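Local structure of NLP/P60 family protein (Bacillus cereus ATCC 10987, 3H41) at residues S266-A271 against I300-G305; H281-R284 against V289-I292. The protein probably cleaves gamma-D-glutamyl-L-lysine bonds in bacterial cell wall peptides as a cysteine peptidase, releasing the dipeptide L-Ala-gamma-D-Glu. One frame throughout, in Å; residues are numbered along the deposited sequence. Where two conformers were deposited one is given.

Contact 1. Residues S266-A271 against I300-G305; sequences SVHHVA and IEEYAG. With DGL (D-glutamic acid), chain C.
His268 and Glu302 meet in a polar, side-chain-only contact at the surface of the NlpC/P60 sheet, beside the substrate pocket. Strands 267-275 and 303-308 are not neighbours: strand 255-259 runs between them, and Glu302 lies just ahead of the second. The bridging is therefore done by one pair of side chains, which accounts for the modest 101 Å² buried between the segments. His268 NE2 donates to Glu302 OE1 over 2.6 Å. The bond is short but bent, with an angle of 145° at the hydrogen. OE1 receives the donor on its syn side, somewhat out of the carboxylate plane, and the acceptor sits at the ring edge, tilted a little from the plane of the imidazole. Ring and carboxylate stand almost perpendicular, 87° apart. On the glutamate side, CG lies anti to the carbonyl carbon (chi1 -75°) and the chain is extended beyond it, which carries the carboxylate across to the ring. The His268 ring is also stacked with that of His260. At the backbone, His268 and His269 both face Phe258 and bond to it, forming a classic beta bulge in the strand. On the ligand side, the carbonyl His268 O comes within 3.0 Å of DGL CD, the gamma-carboxyl carbon of the bound D-glutamate, and His268 CB lies 3.7 Å from DGL OE2. Ser235, Ser217 and Asp215 hydrogen-bond to the same ligand. The bond to Glu302 thus probably restricts rotation of the His268 imidazole, while O and CB of His268 adjoin the gamma-carboxyl group of the bound product, and the next residue, His269, is the inferred proton acceptor.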
loop_
_atom_site.group_PDB
_atom_site.type_symbol
_atom_site.label_atom_id
_atom_site.label_comp_id
_atom_site.label_asym_id
_atom_site.label_seq_id
_atom_site.Cartn_x
_atom_site.Cartn_y
_atom_site.Cartn_z
ATOM N N SER A 266 -23.351 -4.007 0.759
ATOM C CA SER A 266 -22.101 -3.297 0.906
ATOM C C SER A 266 -21.080 -3.839 -0.102
ATOM O O SER A 266 -21.075 -5.019 -0.442
ATOM C CB SER A 266 -21.570 -3.381 2.332
ATOM O OG SER A 266 -21.568 -4.715 2.739
ATOM N N VAL A 267 -20.252 -2.930 -0.596
ATOM C CA VAL A 267 -19.143 -3.249 -1.495
ATOM C C VAL A 267 -18.131 -3.993 -0.673
ATOM O O VAL A 267 -17.845 -3.574 0.433
ATOM C CB VAL A 267 -18.531 -1.958 -2.050
ATOM C CG1 VAL A 267 -17.124 -2.202 -2.711
ATOM C CG2 VAL A 267 -19.488 -1.367 -3.025
ATOM N N HIS A 268 -17.629 -5.112 -1.187
ATOM C CA HIS A 268 -16.537 -5.822 -0.525
ATOM C C HIS A 268 -15.422 -6.308 -1.457
ATOM O O HIS A 268 -14.556 -7.031 -1.003
ATOM C CB HIS A 268 -17.082 -7.027 0.269
ATOM C CG HIS A 268 -17.662 -8.102 -0.596
ATOM N ND1 HIS A 268 -17.031 -9.308 -0.810
ATOM C CD2 HIS A 268 -18.799 -8.138 -1.332
ATOM C CE1 HIS A 268 -17.771 -10.054 -1.614
ATOM N NE2 HIS A 268 -18.845 -9.366 -1.951
ATOM N N HIS A 269 -15.428 -5.945 -2.734
ATOM C CA HIS A 269 -14.316 -6.310 -3.610
ATOM C C HIS A 269 -14.138 -5.270 -4.702
ATOM O O HIS A 269 -15.106 -4.651 -5.154
ATOM C CB HIS A 269 -14.494 -7.722 -4.216
ATOM C CG HIS A 269 -13.317 -8.164 -5.031
ATOM N ND1 HIS A 269 -12.078 -8.395 -4.470
ATOM C CD2 HIS A 269 -13.162 -8.337 -6.365
ATOM C CE1 HIS A 269 -11.226 -8.733 -5.422
ATOM N NE2 HIS A 269 -11.854 -8.689 -6.581
ATOM N N VAL A 270 -12.888 -5.087 -5.122
ATOM C CA VAL A 270 -12.568 -4.188 -6.201
ATOM C C VAL A 270 -11.494 -4.854 -7.059
ATOM O O VAL A 270 -10.606 -5.578 -6.533
ATOM C CB VAL A 270 -12.125 -2.814 -5.713
ATOM C CG1 VAL A 270 -10.920 -2.914 -4.742
ATOM C CG2 VAL A 270 -11.852 -1.846 -6.912
ATOM N N ALA A 271 -11.620 -4.645 -8.361
ATOM C CA ALA A 271 -10.655 -5.138 -9.338
ATOM C C ALA A 271 -10.423 -4.045 -10.397
ATOM O O ALA A 271 -11.153 -3.082 -10.461
ATOM C CB ALA A 271 -11.181 -6.441 -9.963
ATOM N N ILE A 300 -19.661 -12.053 -11.309
ATOM C CA ILE A 300 -20.578 -11.421 -12.230
ATOM C C ILE A 300 -21.936 -11.103 -11.594
ATOM O O ILE A 300 -22.504 -10.048 -11.878
ATOM C CB ILE A 300 -20.626 -12.206 -13.544
ATOM C CG1 ILE A 300 -21.161 -11.323 -14.686
ATOM C CG2 ILE A 300 -21.369 -13.536 -13.364
ATOM C CD1 ILE A 300 -20.433 -9.928 -14.822
ATOM N N GLU A 301 -22.417 -11.957 -10.678
ATOM C CA GLU A 301 -23.687 -11.743 -9.997
ATOM C C GLU A 301 -23.636 -10.600 -9.000
ATOM O O GLU A 301 -24.682 -10.014 -8.667
ATOM C CB GLU A 301 -24.159 -13.015 -9.254
ATOM C CG GLU A 301 -24.584 -14.169 -10.155
ATOM C CD GLU A 301 -23.410 -15.054 -10.646
ATOM O OE1 GLU A 301 -22.237 -14.758 -10.292
ATOM O OE2 GLU A 301 -23.665 -16.056 -11.370
ATOM N N GLU A 302 -22.430 -10.290 -8.516
ATOM C CA GLU A 302 -22.219 -9.243 -7.511
ATOM C C GLU A 302 -21.719 -7.900 -8.105
ATOM O O GLU A 302 -21.470 -6.950 -7.346
ATOM C CB GLU A 302 -21.241 -9.736 -6.440
ATOM C CG GLU A 302 -21.842 -10.748 -5.443
ATOM C CD GLU A 302 -21.092 -10.858 -4.145
ATOM O OE1 GLU A 302 -19.928 -10.399 -4.064
ATOM O OE2 GLU A 302 -21.688 -11.403 -3.181
ATOM N N TYR A 303 -21.612 -7.833 -9.426
ATOM C CA TYR A 303 -21.220 -6.624 -10.125
ATOM C C TYR A 303 -22.012 -5.445 -9.567
ATOM O O TYR A 303 -23.249 -5.470 -9.546
ATOM C CB TYR A 303 -21.461 -6.767 -11.618
ATOM C CG TYR A 303 -20.957 -5.601 -12.408
ATOM C CD1 TYR A 303 -19.624 -5.527 -12.795
ATOM C CD2 TYR A 303 -21.799 -4.532 -12.731
ATOM C CE1 TYR A 303 -19.145 -4.429 -13.502
ATOM C CE2 TYR A 303 -21.319 -3.415 -13.448
ATOM C CZ TYR A 303 -19.985 -3.388 -13.832
ATOM O OH TYR A 303 -19.459 -2.325 -14.532
ATOM N N ALA A 304 -21.297 -4.424 -9.097
ATOM C CA ALA A 304 -21.916 -3.291 -8.436
ATOM C C ALA A 304 -21.439 -1.961 -8.986
ATOM O O ALA A 304 -21.419 -0.972 -8.250
ATOM C CB ALA A 304 -21.637 -3.343 -6.938
ATOM N N GLY A 305 -20.994 -1.953 -10.226
ATOM C CA GLY A 305 -20.667 -0.696 -10.922
ATOM C C GLY A 305 -19.169 -0.497 -11.129
ATOM O O GLY A 305 -18.369 -1.347 -10.774
HETATM N N DGL C . -10.179 -3.864 3.144
HETATM C CA DGL C . -11.381 -4.338 2.454
HETATM C C DGL C . -12.105 -3.213 1.776
HETATM O O DGL C . -13.329 -3.253 1.589
HETATM C CB DGL C . -11.004 -5.421 1.430
HETATM C CG DGL C . -12.212 -6.106 0.762
HETATM C CD DGL C . -13.336 -6.533 1.704
HETATM O OE1 DGL C . -13.443 -7.750 1.939
HETATM O OE2 DGL C . -14.150 -5.694 2.182
HETATM O OXT DGL C . -11.469 -2.247 1.338
#

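Contact 2. Residues H281-R284 against V289-I292; sequences HSPR and VEII
His281 and Glu290 form an antiparallel hydrogen-bonded pair, joined at both backbone and side chain, and this pair is the tight part of the contact. His281 N donates to Glu290 O over 3.1 Å, and Glu290 N to His281 O over 3.0 Å, each at 160°. Both side chains leave the same face of the sheet and run alongside one another, each with CG between its backbone N and carbonyl carbon (chi1 63° for His281, 70° for Glu290). This brings His281 NE2 to Glu290 OE2 at 2.8 Å, met on the anti side of the carboxylate. Arg287 forms a salt bridge to the same oxygen, so OE2 is gripped twice. The imidazole is further confined by Pro283, whose CB lies above one ring face, offset toward the rim, and by Ile292, whose CD1 packs 3.6 Å from His281 CE1. His281 ND1 is hydrogen-bonded to His269 NE2, leaving both ring nitrogens engaged; His281 is inferred to be an active-site residue, and Glu290 is placed to fix its orientation. Packing is looser where the chain turns away: Ser282 CB and Val289 CG2 are 3.9 Å apart, although both residues are buried. Toward solvent, Glu290 and Ile292 remain partly exposed. His281, last residue of strand 278-281, pairs with strand 290-293, an outermost strand of the sheet within this chain. Phe219 of helix 218-225 covers Ser282 and Val289, while Val289 bonds through its backbone to Gly201 and Leu202.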
loop_
_atom_site.group_PDB
_atom_site.type_symbol
_atom_site.label_atom_id
_atom_site.label_comp_id
_atom_site.label_asym_id
_atom_site.label_seq_id
_atom_site.Cartn_x
_atom_site.Cartn_y
_atom_site.Cartn_z
ATOM N N HIS A 281 -6.619 -8.273 -10.044
ATOM C CA HIS A 281 -6.923 -8.004 -8.648
ATOM C C HIS A 281 -6.071 -8.806 -7.694
ATOM O O HIS A 281 -5.393 -9.778 -8.073
ATOM C CB HIS A 281 -8.449 -8.238 -8.365
ATOM C CG HIS A 281 -8.933 -9.645 -8.563
ATOM N ND1 HIS A 281 -10.252 -10.014 -8.331
ATOM C CD2 HIS A 281 -8.295 -10.778 -8.961
ATOM C CE1 HIS A 281 -10.389 -11.307 -8.569
ATOM N NE2 HIS A 281 -9.230 -11.789 -8.975
ATOM N N SER A 282 -6.055 -8.368 -6.439
ATOM C CA SER A 282 -5.592 -9.194 -5.319
ATOM C C SER A 282 -6.814 -9.737 -4.562
ATOM O O SER A 282 -7.444 -9.004 -3.806
ATOM C CB SER A 282 -4.701 -8.381 -4.389
ATOM O OG SER A 282 -4.137 -9.270 -3.466
ATOM N N PRO A 283 -7.167 -11.022 -4.768
ATOM C CA PRO A 283 -8.615 -11.309 -4.573
ATOM C C PRO A 283 -9.085 -11.776 -3.205
ATOM O O PRO A 283 -10.124 -11.315 -2.730
ATOM C CB PRO A 283 -8.880 -12.395 -5.614
ATOM C CG PRO A 283 -7.619 -13.111 -5.722
ATOM C CD PRO A 283 -6.509 -12.097 -5.528
ATOM N N ARG A 284 -8.344 -12.691 -2.586
ATOM C CA ARG A 284 -8.718 -13.285 -1.301
ATOM C C ARG A 284 -7.526 -14.078 -0.771
ATOM O O ARG A 284 -6.609 -14.414 -1.530
ATOM C CB ARG A 284 -9.944 -14.210 -1.467
ATOM C CG ARG A 284 -9.719 -15.385 -2.442
ATOM C CD ARG A 284 -10.892 -16.382 -2.504
ATOM N NE ARG A 284 -12.171 -15.693 -2.614
ATOM C CZ ARG A 284 -13.306 -16.071 -2.020
ATOM N NH1 ARG A 284 -13.360 -17.156 -1.235
ATOM N NH2 ARG A 284 -14.400 -15.340 -2.204
ATOM N N VAL A 289 -2.259 -12.212 -6.414
ATOM C CA VAL A 289 -2.531 -11.288 -7.508
ATOM C C VAL A 289 -2.649 -12.106 -8.811
ATOM O O VAL A 289 -1.751 -12.892 -9.178
ATOM C CB VAL A 289 -1.471 -10.186 -7.647
ATOM C CG1 VAL A 289 -1.751 -9.361 -8.904
ATOM C CG2 VAL A 289 -1.471 -9.291 -6.380
ATOM N N GLU A 290 -3.747 -11.880 -9.512
ATOM C CA GLU A 290 -4.125 -12.713 -10.637
ATOM C C GLU A 290 -4.981 -11.960 -11.637
ATOM O O GLU A 290 -5.613 -10.943 -11.315
ATOM C CB GLU A 290 -4.955 -13.894 -10.135
ATOM C CG GLU A 290 -6.360 -13.473 -9.649
ATOM C CD GLU A 290 -7.213 -14.640 -9.091
ATOM O OE1 GLU A 290 -6.645 -15.712 -8.772
ATOM O OE2 GLU A 290 -8.456 -14.464 -8.975
ATOM N N ILE A 291 -5.064 -12.530 -12.840
ATOM C CA ILE A 291 -5.920 -12.015 -13.890
ATOM C C ILE A 291 -7.024 -13.046 -14.169
ATOM O O ILE A 291 -6.731 -14.214 -14.433
ATOM C CB ILE A 291 -5.096 -11.743 -15.179
ATOM C CG1 ILE A 291 -4.233 -10.477 -15.027
ATOM C CG2 ILE A 291 -5.984 -11.655 -16.395
ATOM C CD1 ILE A 291 -3.156 -10.306 -16.081
ATOM N N ILE A 292 -8.273 -12.622 -14.136
ATOM C CA ILE A 292 -9.425 -13.499 -14.417
ATOM C C ILE A 292 -10.494 -12.781 -15.251
ATOM O O ILE A 292 -10.502 -11.542 -15.361
ATOM C CB ILE A 292 -10.098 -14.079 -13.119
ATOM C CG1 ILE A 292 -10.667 -12.984 -12.223
ATOM C CG2 ILE A 292 -9.149 -14.985 -12.341
ATOM C CD1 ILE A 292 -11.537 -13.545 -11.092
#

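Overall arrangement
Contact 2 is buried and contact 1 lies at the surface, yet both belong to the same six-stranded NlpC/P60 sheet. Each uses a histidine-carboxylate bond, with different support: contact 2 adds one antiparallel bridge of two backbone bonds, whereas contact 1 has no backbone bond between its segments, and 278 Å² against 101 Å² is buried accordingly. Their centres are about 14 Å apart, and the segments 266-271 and 281-284 touch directly: Ala271 CB packs 3.6 Å from His281 CB, close to the hydrogen bond that joins the two inferred active-site histidines. Contact 1 thus adjoins the ligand, while contact 2 probably helps orient His269 through His281.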